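Local atomic coordinates of Ral guanine nucleotide dissociation stimulator-like 2 (Mus musculus, PDB entry 4JGW), a protein that probably acts as a guanine nucleotide exchange factor for small G proteins and associates in vitro with the GTP-bound forms of Rap1A and H-Ras. Residues E300-L304 against R305-S309; Y311-V314 against S315-S319; S445-Q448 against Q449-G453. One frame throughout, in Å; residues are numbered along the deposited sequence.

Contact 1: residues E300-L304 against R305-S309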
loop_
_atom_site.group_PDB
_atom_site.type_symbol
_atom_site.label_atom_id
_atom_site.label_comp_id
_atom_site.label_asym_id
_atom_site.label_seq_id
_atom_site.Cartn_x
_atom_site.Cartn_y
_atom_site.Cartn_z
ATOM N N GLU A 300 -5.031 -3.857 -22.937
ATOM C CA GLU A 300 -5.346 -2.428 -22.816
ATOM C C GLU A 300 -5.110 -1.899 -21.398
ATOM O O GLU A 300 -4.770 -0.726 -21.217
ATOM C CB GLU A 300 -6.779 -2.134 -23.269
ATOM C CG GLU A 300 -7.053 -2.402 -24.751
ATOM C CD GLU A 300 -6.484 -1.341 -25.687
ATOM O OE1 GLU A 300 -5.985 -0.297 -25.209
ATOM O OE2 GLU A 300 -6.542 -1.556 -26.915
ATOM N N CYS A 301 -5.292 -2.767 -20.404
ATOM C CA CYS A 301 -4.939 -2.454 -19.016
ATOM C C CYS A 301 -3.430 -2.233 -18.857
ATOM O O CYS A 301 -3.007 -1.336 -18.129
ATOM C CB CYS A 301 -5.406 -3.566 -18.069
ATOM S SG CYS A 301 -7.191 -3.616 -17.756
ATOM N N ARG A 302 -2.635 -3.051 -19.546
ATOM C CA ARG A 302 -1.176 -2.962 -19.503
ATOM C C ARG A 302 -0.674 -1.656 -20.114
ATOM O O ARG A 302 0.264 -1.044 -19.597
ATOM C CB ARG A 302 -0.544 -4.151 -20.230
ATOM C CG ARG A 302 0.950 -4.329 -19.973
ATOM C CD ARG A 302 1.579 -5.257 -20.999
ATOM N NE ARG A 302 2.327 -4.538 -22.029
ATOM C CZ ARG A 302 1.807 -4.068 -23.159
ATOM N NH1 ARG A 302 0.518 -4.224 -23.421
ATOM N NH2 ARG A 302 2.576 -3.432 -24.030
ATOM N N LEU A 303 -1.304 -1.243 -21.213
ATOM C CA LEU A 303 -0.974 0.014 -21.885
ATOM C C LEU A 303 -1.296 1.212 -20.997
ATOM O O LEU A 303 -0.638 2.250 -21.084
ATOM C CB LEU A 303 -1.713 0.125 -23.225
ATOM C CG LEU A 303 -1.323 -0.866 -24.329
ATOM C CD1 LEU A 303 -2.433 -0.999 -25.368
ATOM C CD2 LEU A 303 -0.005 -0.476 -24.998
ATOM N N LEU A 304 -2.306 1.052 -20.144
ATOM C CA LEU A 304 -2.660 2.059 -19.146
ATOM C C LEU A 304 -1.847 1.908 -17.858
ATOM O O LEU A 304 -2.010 2.695 -16.924
ATOM C CB LEU A 304 -4.156 1.988 -18.821
ATOM C CG LEU A 304 -5.156 2.497 -19.862
ATOM C CD1 LEU A 304 -6.557 2.081 -19.464
ATOM C CD2 LEU A 304 -5.070 4.011 -20.036
ATOM N N ARG A 305 -0.979 0.897 -17.823
ATOM C CA ARG A 305 -0.150 0.578 -16.654
ATOM C C ARG A 305 -0.974 0.189 -15.418
ATOM O O ARG A 305 -0.567 0.441 -14.280
ATOM C CB ARG A 305 0.832 1.715 -16.332
ATOM C CG ARG A 305 1.895 1.959 -17.400
ATOM C CD ARG A 305 2.949 2.951 -16.913
ATOM N NE ARG A 305 3.691 2.434 -15.760
ATOM C CZ ARG A 305 4.604 3.117 -15.074
ATOM N NH1 ARG A 305 4.913 4.364 -15.413
ATOM N NH2 ARG A 305 5.214 2.548 -14.043
ATOM N N ASN A 306 -2.135 -0.418 -15.655
ATOM C CA ASN A 306 -2.947 -0.976 -14.583
ATOM C C ASN A 306 -2.610 -2.455 -14.425
ATOM O O ASN A 306 -3.301 -3.328 -14.956
ATOM C CB ASN A 306 -4.442 -0.764 -14.858
ATOM C CG ASN A 306 -5.340 -1.334 -13.759
ATOM O OD1 ASN A 306 -4.872 -1.778 -12.708
ATOM N ND2 ASN A 306 -6.644 -1.315 -14.005
ATOM N N PHE A 307 -1.529 -2.721 -13.697
ATOM C CA PHE A 307 -1.032 -4.084 -13.521
ATOM C C PHE A 307 -1.885 -4.899 -12.551
ATOM O O PHE A 307 -1.787 -6.125 -12.518
ATOM C CB PHE A 307 0.443 -4.076 -13.105
ATOM C CG PHE A 307 1.349 -3.432 -14.119
ATOM C CD1 PHE A 307 1.767 -2.112 -13.960
ATOM C CD2 PHE A 307 1.772 -4.137 -15.242
ATOM C CE1 PHE A 307 2.600 -1.507 -14.903
ATOM C CE2 PHE A 307 2.607 -3.541 -16.190
ATOM C CZ PHE A 307 3.020 -2.222 -16.018
ATOM N N SER A 308 -2.723 -4.214 -11.773
ATOM C CA SER A 308 -3.682 -4.877 -10.897
ATOM C C SER A 308 -4.721 -5.666 -11.704
ATOM O O SER A 308 -4.947 -6.851 -11.442
ATOM C CB SER A 308 -4.373 -3.864 -9.984
ATOM O OG SER A 308 -5.252 -4.518 -9.086
ATOM N N SER A 309 -5.341 -5.013 -12.685
ATOM C CA SER A 309 -6.339 -5.681 -13.526
ATOM C C SER A 309 -5.719 -6.584 -14.593
ATOM O O SER A 309 -6.348 -7.557 -15.015
ATOM C CB SER A 309 -7.320 -4.684 -14.137
ATOM O OG SER A 309 -8.389 -4.442 -13.239
#
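Cys301 O accepts from the backbone N of Asn306 at 2.8 Å, reaching back five residues, and one step inside it Arg305 N gives a bond to Arg302 O at 2.9 Å. The two differ in shape: Asn306 N arrives tilted moderately from its carbonyl plane, whereas Arg305 N sits well above the plane of the Arg302 carbonyl. Arg305 has the positive phi (62°) that bends the chain out of helix 284-303. Directly beyond it, Asn306 opens helix 307-318. Its CG stands anti to the backbone N (chi1 180°), which brings OD1 over the new helix turn to accept from Ser309 N at 3.3 Å, in a nearly straight N-H...O bond (165°) from above the amide plane. Asp214 OD2 accepts from both Asn306 ND2 and Ser309 OG, and Thr211 OG1 also bonds to ND2, fixing the cap side chain against helix 203-219. Apolar contacts flank the polar turn. Cys301 SG lies 3.8 Å from Ser309 CB, thiol against methylene, while the CG methylene of Arg302 approaches CE2 of the Phe307 ring obliquely at 4.2 Å. The guanidinium groups of Arg302 and Arg305 reach salt-bridge partners Glu299 and Glu435. One helix thus closes in a Schellman motif as the next starts at an asparagine N-cap, a short turn joining helices 284-303 and 307-318 in the mainly helical Ras-GEF (CDC25-homology) domain.

Contact 2: residues Y311-V314 against S315-S319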
loop_
_atom_site.group_PDB
_atom_site.type_symbol
_atom_site.label_atom_id
_atom_site.label_comp_id
_atom_site.label_asym_id
_atom_site.label_seq_id
_atom_site.Cartn_x
_atom_site.Cartn_y
_atom_site.Cartn_z
ATOM N N TYR A 311 -3.197 -8.530 -13.930
ATOM C CA TYR A 311 -3.047 -9.762 -13.164
ATOM C C TYR A 311 -4.384 -10.416 -12.845
ATOM O O TYR A 311 -4.481 -11.640 -12.834
ATOM C CB TYR A 311 -2.244 -9.539 -11.879
ATOM C CG TYR A 311 -1.852 -10.837 -11.203
ATOM C CD1 TYR A 311 -0.910 -11.689 -11.779
ATOM C CD2 TYR A 311 -2.434 -11.222 -10.001
ATOM C CE1 TYR A 311 -0.550 -12.887 -11.164
ATOM C CE2 TYR A 311 -2.081 -12.419 -9.378
ATOM C CZ TYR A 311 -1.140 -13.243 -9.965
ATOM O OH TYR A 311 -0.790 -14.423 -9.353
ATOM N N ALA A 312 -5.405 -9.599 -12.588
ATOM C CA ALA A 312 -6.747 -10.105 -12.318
ATOM C C ALA A 312 -7.263 -10.933 -13.490
ATOM O O ALA A 312 -7.770 -12.037 -13.299
ATOM C CB ALA A 312 -7.700 -8.962 -12.007
ATOM N N VAL A 313 -7.101 -10.402 -14.699
ATOM C CA VAL A 313 -7.575 -11.063 -15.911
ATOM C C VAL A 313 -6.702 -12.265 -16.271
ATOM O O VAL A 313 -7.221 -13.342 -16.561
ATOM C CB VAL A 313 -7.677 -10.070 -17.104
ATOM C CG1 VAL A 313 -8.074 -10.792 -18.382
ATOM C CG2 VAL A 313 -8.683 -8.967 -16.796
ATOM N N VAL A 314 -5.383 -12.081 -16.239
ATOM C CA VAL A 314 -4.447 -13.143 -16.612
ATOM C C VAL A 314 -4.513 -14.353 -15.663
ATOM O O VAL A 314 -4.449 -15.496 -16.117
ATOM C CB VAL A 314 -2.991 -12.610 -16.792
ATOM C CG1 VAL A 314 -2.253 -12.513 -15.461
ATOM C CG2 VAL A 314 -2.213 -13.482 -17.762
ATOM N N SER A 315 -4.663 -14.100 -14.360
ATOM C CA SER A 315 -4.761 -15.181 -13.377
ATOM C C SER A 315 -6.090 -15.920 -13.502
ATOM O O SER A 315 -6.157 -17.133 -13.292
ATOM C CB SER A 315 -4.563 -14.663 -11.950
ATOM O OG SER A 315 -5.613 -13.794 -11.559
ATOM N N ALA A 316 -7.140 -15.176 -13.847
ATOM C CA ALA A 316 -8.453 -15.753 -14.125
ATOM C C ALA A 316 -8.416 -16.666 -15.352
ATOM O O ALA A 316 -9.044 -17.721 -15.360
ATOM C CB ALA A 316 -9.484 -14.656 -14.308
ATOM N N LEU A 317 -7.673 -16.253 -16.377
ATOM C CA LEU A 317 -7.546 -17.029 -17.610
ATOM C C LEU A 317 -6.598 -18.226 -17.476
ATOM O O LEU A 317 -6.688 -19.180 -18.252
ATOM C CB LEU A 317 -7.113 -16.131 -18.775
ATOM C CG LEU A 317 -8.119 -15.109 -19.321
ATOM C CD1 LEU A 317 -7.471 -14.255 -20.401
ATOM C CD2 LEU A 317 -9.374 -15.779 -19.862
ATOM N N GLN A 318 -5.698 -18.164 -16.493
ATOM C CA GLN A 318 -4.774 -19.263 -16.195
ATOM C C GLN A 318 -5.379 -20.245 -15.196
ATOM O O GLN A 318 -4.865 -21.353 -15.009
ATOM C CB GLN A 318 -3.457 -18.720 -15.635
ATOM C CG GLN A 318 -2.532 -18.096 -16.670
ATOM C CD GLN A 318 -1.292 -17.477 -16.043
ATOM O OE1 GLN A 318 -1.376 -16.774 -15.033
ATOM N NE2 GLN A 318 -0.136 -17.736 -16.641
ATOM N N SER A 319 -6.471 -19.821 -14.560
ATOM C CA SER A 319 -7.175 -20.596 -13.543
ATOM C C SER A 319 -7.660 -21.944 -14.082
ATOM O O SER A 319 -7.988 -22.064 -15.268
ATOM C CB SER A 319 -8.362 -19.784 -13.019
ATOM O OG SER A 319 -8.879 -20.332 -11.823
#
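Tyr311 to Gln318 form the closing turns of helix 307-318 in the CDC25-homology (Ras-GEF) domain, where four successive i to i+4 backbone bonds link Tyr311, Ala312, Val313 and Val314 to Ser315, Ala316, Leu317 and Gln318. Tyr311 O carries two donors from one residue: Ser315 N at 2.9 Å and Ser315 OG at 2.7 Å. The hydroxyl reaches it because OG lies between the backbone N and the carbonyl carbon (chi1 66°), folded back along the helix, so that the serine satisfies its own polar group on the preceding turn. The CB of Ser315 meets the same tyrosine differently, as a CH-pi contact over one face of the ring, 4.3 Å from the centroid and 13° off the ring normal. Tyr311 also meets the rings of Tyr390 and Phe347. On another side of the helix, Val313 and Leu317 extend in the same direction on successive turns, toward helix 284-303, touching through CG1 of Val313 and CD1 of Leu317 at 4.1 Å. Ala312 and Ala316 turn their small side chains to helix 244-264, and Val314 packs on Phe340 and Cys344 of helix 334-344; the helix thus packs against three others. The exposed Gln318 side chain, extended beyond CG, lies back along the last turn, its CG 3.3 Å from Val314 O and its OE1 4.4 Å from Val314 CG2.

Contact 3: residues S445-Q448 against Q449-G453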
loop_
_atom_site.group_PDB
_atom_site.type_symbol
_atom_site.label_atom_id
_atom_site.label_comp_id
_atom_site.label_asym_id
_atom_site.label_seq_id
_atom_site.Cartn_x
_atom_site.Cartn_y
_atom_site.Cartn_z
ATOM N N SER A 445 -20.969 5.674 -17.575
ATOM C CA SER A 445 -22.123 5.228 -16.782
ATOM C C SER A 445 -22.603 3.809 -17.103
ATOM O O SER A 445 -22.975 3.059 -16.199
ATOM C CB SER A 445 -23.285 6.224 -16.898
ATOM O OG SER A 445 -23.822 6.244 -18.210
ATOM N N ASP A 446 -22.589 3.445 -18.382
ATOM C CA ASP A 446 -23.126 2.151 -18.813
ATOM C C ASP A 446 -22.188 0.957 -18.593
ATOM O O ASP A 446 -22.656 -0.141 -18.294
ATOM C CB ASP A 446 -23.629 2.211 -20.258
ATOM C CG ASP A 446 -24.946 2.963 -20.380
ATOM O OD1 ASP A 446 -24.923 4.213 -20.405
ATOM O OD2 ASP A 446 -26.006 2.302 -20.450
ATOM N N ILE A 447 -20.881 1.168 -18.735
ATOM C CA ILE A 447 -19.906 0.126 -18.387
ATOM C C ILE A 447 -19.913 -0.100 -16.874
ATOM O O ILE A 447 -19.875 -1.244 -16.410
ATOM C CB ILE A 447 -18.468 0.447 -18.881
ATOM C CG1 ILE A 447 -18.443 0.594 -20.404
ATOM C CG2 ILE A 447 -17.485 -0.647 -18.442
ATOM C CD1 ILE A 447 -17.129 1.097 -20.968
ATOM N N GLN A 448 -19.985 0.995 -16.118
ATOM C CA GLN A 448 -20.057 0.935 -14.657
ATOM C C GLN A 448 -21.300 0.184 -14.177
ATOM O O GLN A 448 -21.213 -0.637 -13.263
ATOM C CB GLN A 448 -20.002 2.339 -14.040
ATOM C CG GLN A 448 -18.636 3.027 -14.131
ATOM C CD GLN A 448 -17.551 2.352 -13.299
ATOM O OE1 GLN A 448 -17.830 1.673 -12.307
ATOM N NE2 GLN A 448 -16.302 2.547 -13.699
ATOM N N GLN A 449 -22.444 0.462 -14.805
ATOM C CA GLN A 449 -23.703 -0.214 -14.476
ATOM C C GLN A 449 -23.630 -1.719 -14.759
ATOM O O GLN A 449 -24.156 -2.523 -13.986
ATOM C CB GLN A 449 -24.883 0.423 -15.223
ATOM C CG GLN A 449 -26.257 -0.056 -14.749
ATOM C CD GLN A 449 -27.410 0.750 -15.329
ATOM O OE1 GLN A 449 -27.411 1.106 -16.510
ATOM N NE2 GLN A 449 -28.406 1.034 -14.495
ATOM N N TRP A 450 -22.976 -2.086 -15.860
ATOM C CA TRP A 450 -22.755 -3.491 -16.203
ATOM C C TRP A 450 -21.861 -4.192 -15.176
ATOM O O TRP A 450 -22.161 -5.309 -14.746
ATOM C CB TRP A 450 -22.170 -3.624 -17.615
ATOM C CG TRP A 450 -21.709 -5.018 -17.949
ATOM C CD1 TRP A 450 -22.493 -6.090 -18.260
ATOM C CD2 TRP A 450 -20.352 -5.485 -18.000
ATOM N NE1 TRP A 450 -21.713 -7.196 -18.502
ATOM C CE2 TRP A 450 -20.396 -6.854 -18.347
ATOM C CE3 TRP A 450 -19.106 -4.879 -17.782
ATOM C CZ2 TRP A 450 -19.240 -7.630 -18.487
ATOM C CZ3 TRP A 450 -17.956 -5.652 -17.921
ATOM C CH2 TRP A 450 -18.033 -7.013 -18.270
ATOM N N LEU A 451 -20.774 -3.527 -14.785
ATOM C CA LEU A 451 -19.848 -4.048 -13.775
ATOM C C LEU A 451 -20.518 -4.264 -12.417
ATOM O O LEU A 451 -20.199 -5.219 -11.709
ATOM C CB LEU A 451 -18.638 -3.121 -13.623
ATOM C CG LEU A 451 -17.578 -3.151 -14.727
ATOM C CD1 LEU A 451 -16.740 -1.884 -14.699
ATOM C CD2 LEU A 451 -16.694 -4.390 -14.615
ATOM N N GLN A 452 -21.448 -3.374 -12.071
ATOM C CA GLN A 452 -22.199 -3.448 -10.816
ATOM C C GLN A 452 -23.217 -4.591 -10.801
ATOM O O GLN A 452 -23.508 -5.158 -9.746
ATOM C CB GLN A 452 -22.902 -2.115 -10.545
ATOM C CG GLN A 452 -21.962 -0.979 -10.144
ATOM C CD GLN A 452 -22.532 0.407 -10.422
ATOM O OE1 GLN A 452 -23.563 0.555 -11.083
ATOM N NE2 GLN A 452 -21.852 1.434 -9.920
ATOM N N GLY A 453 -23.754 -4.924 -11.974
ATOM C CA GLY A 453 -24.760 -5.980 -12.099
ATOM C C GLY A 453 -24.183 -7.383 -12.170
ATOM O O GLY A 453 -24.922 -8.369 -12.115
#
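The short amphipathic helix 445-453 lies against helix 203-219 in the Ras-GEF domain, and this contact spans its turns. Four i to i+4 bonds run from the backbone N of Gln449, Trp450, Leu451 and Gln452 to the carbonyls of Ser445, Asp446, Ile447 and Gln448; the Leu451 N to Ile447 O bond measures 2.9 Å and is close to straight (162°). Outward, Ser445 OG makes a weak 3.2 Å bond to Asp446 OD1 at the helix start. The exposed Gln452 side chain folds over the previous turn, its CG 3.2 Å from Gln448 O and its CD 3.3 Å from that same oxygen. The inward face is carried by Ile447, Trp450 and Leu451. Ile447 and Leu451 are neighbours on one flank of the helix, with the CG2 branch of the isoleucine 4.0 Å from CD1 of the leucine. With chi1 at -60° placing CG1 next to the backbone N, CG2 of Ile447 takes the place anti to that N, which directs the branch along the helix toward the next turn. Ile447 packs on His205 and Gln209, and Leu451 on Leu210, joining the pair to helix 203-219. Gln448, bent at chi2 (-67°), sends NE2 to Gln209 OE1, adding a polar link to helix 203-219 beside the Ile447-Leu451 pair. The indole of Trp450 packs on loop residues Ala193, Asp197 and Val198, and its NE1 donates to Asp194 O, so that a buried N-H is satisfied by a backbone carbonyl. Trp450 leads this ring away from the preceding turn; Ile447 O lies in the plane of the ring at its edge, 4.0 Å from CE3.

How the contacts relate
Contacts 1 and 2 follow one another on the chain: the corner at 300-309 starts helix 307-318, and 311-319 carries that helix to its last turn, their centres about 13 Å apart. Contact 3 comes more than a hundred residues later, its centre about 19 Å from that of contact 1 and about 21 Å from that of contact 2. Its nearest atoms are about 8 Å from contact 1 and about 9 Å from contact 2, so it touches neither. Helix 203-219 links contacts 1 and 3, bonding Asn306 and Ser309 through Asp214 and receiving Ile447, Gln448 and Leu451. All three belong to the Ras-GEF region, the exchange-factor part of this construct.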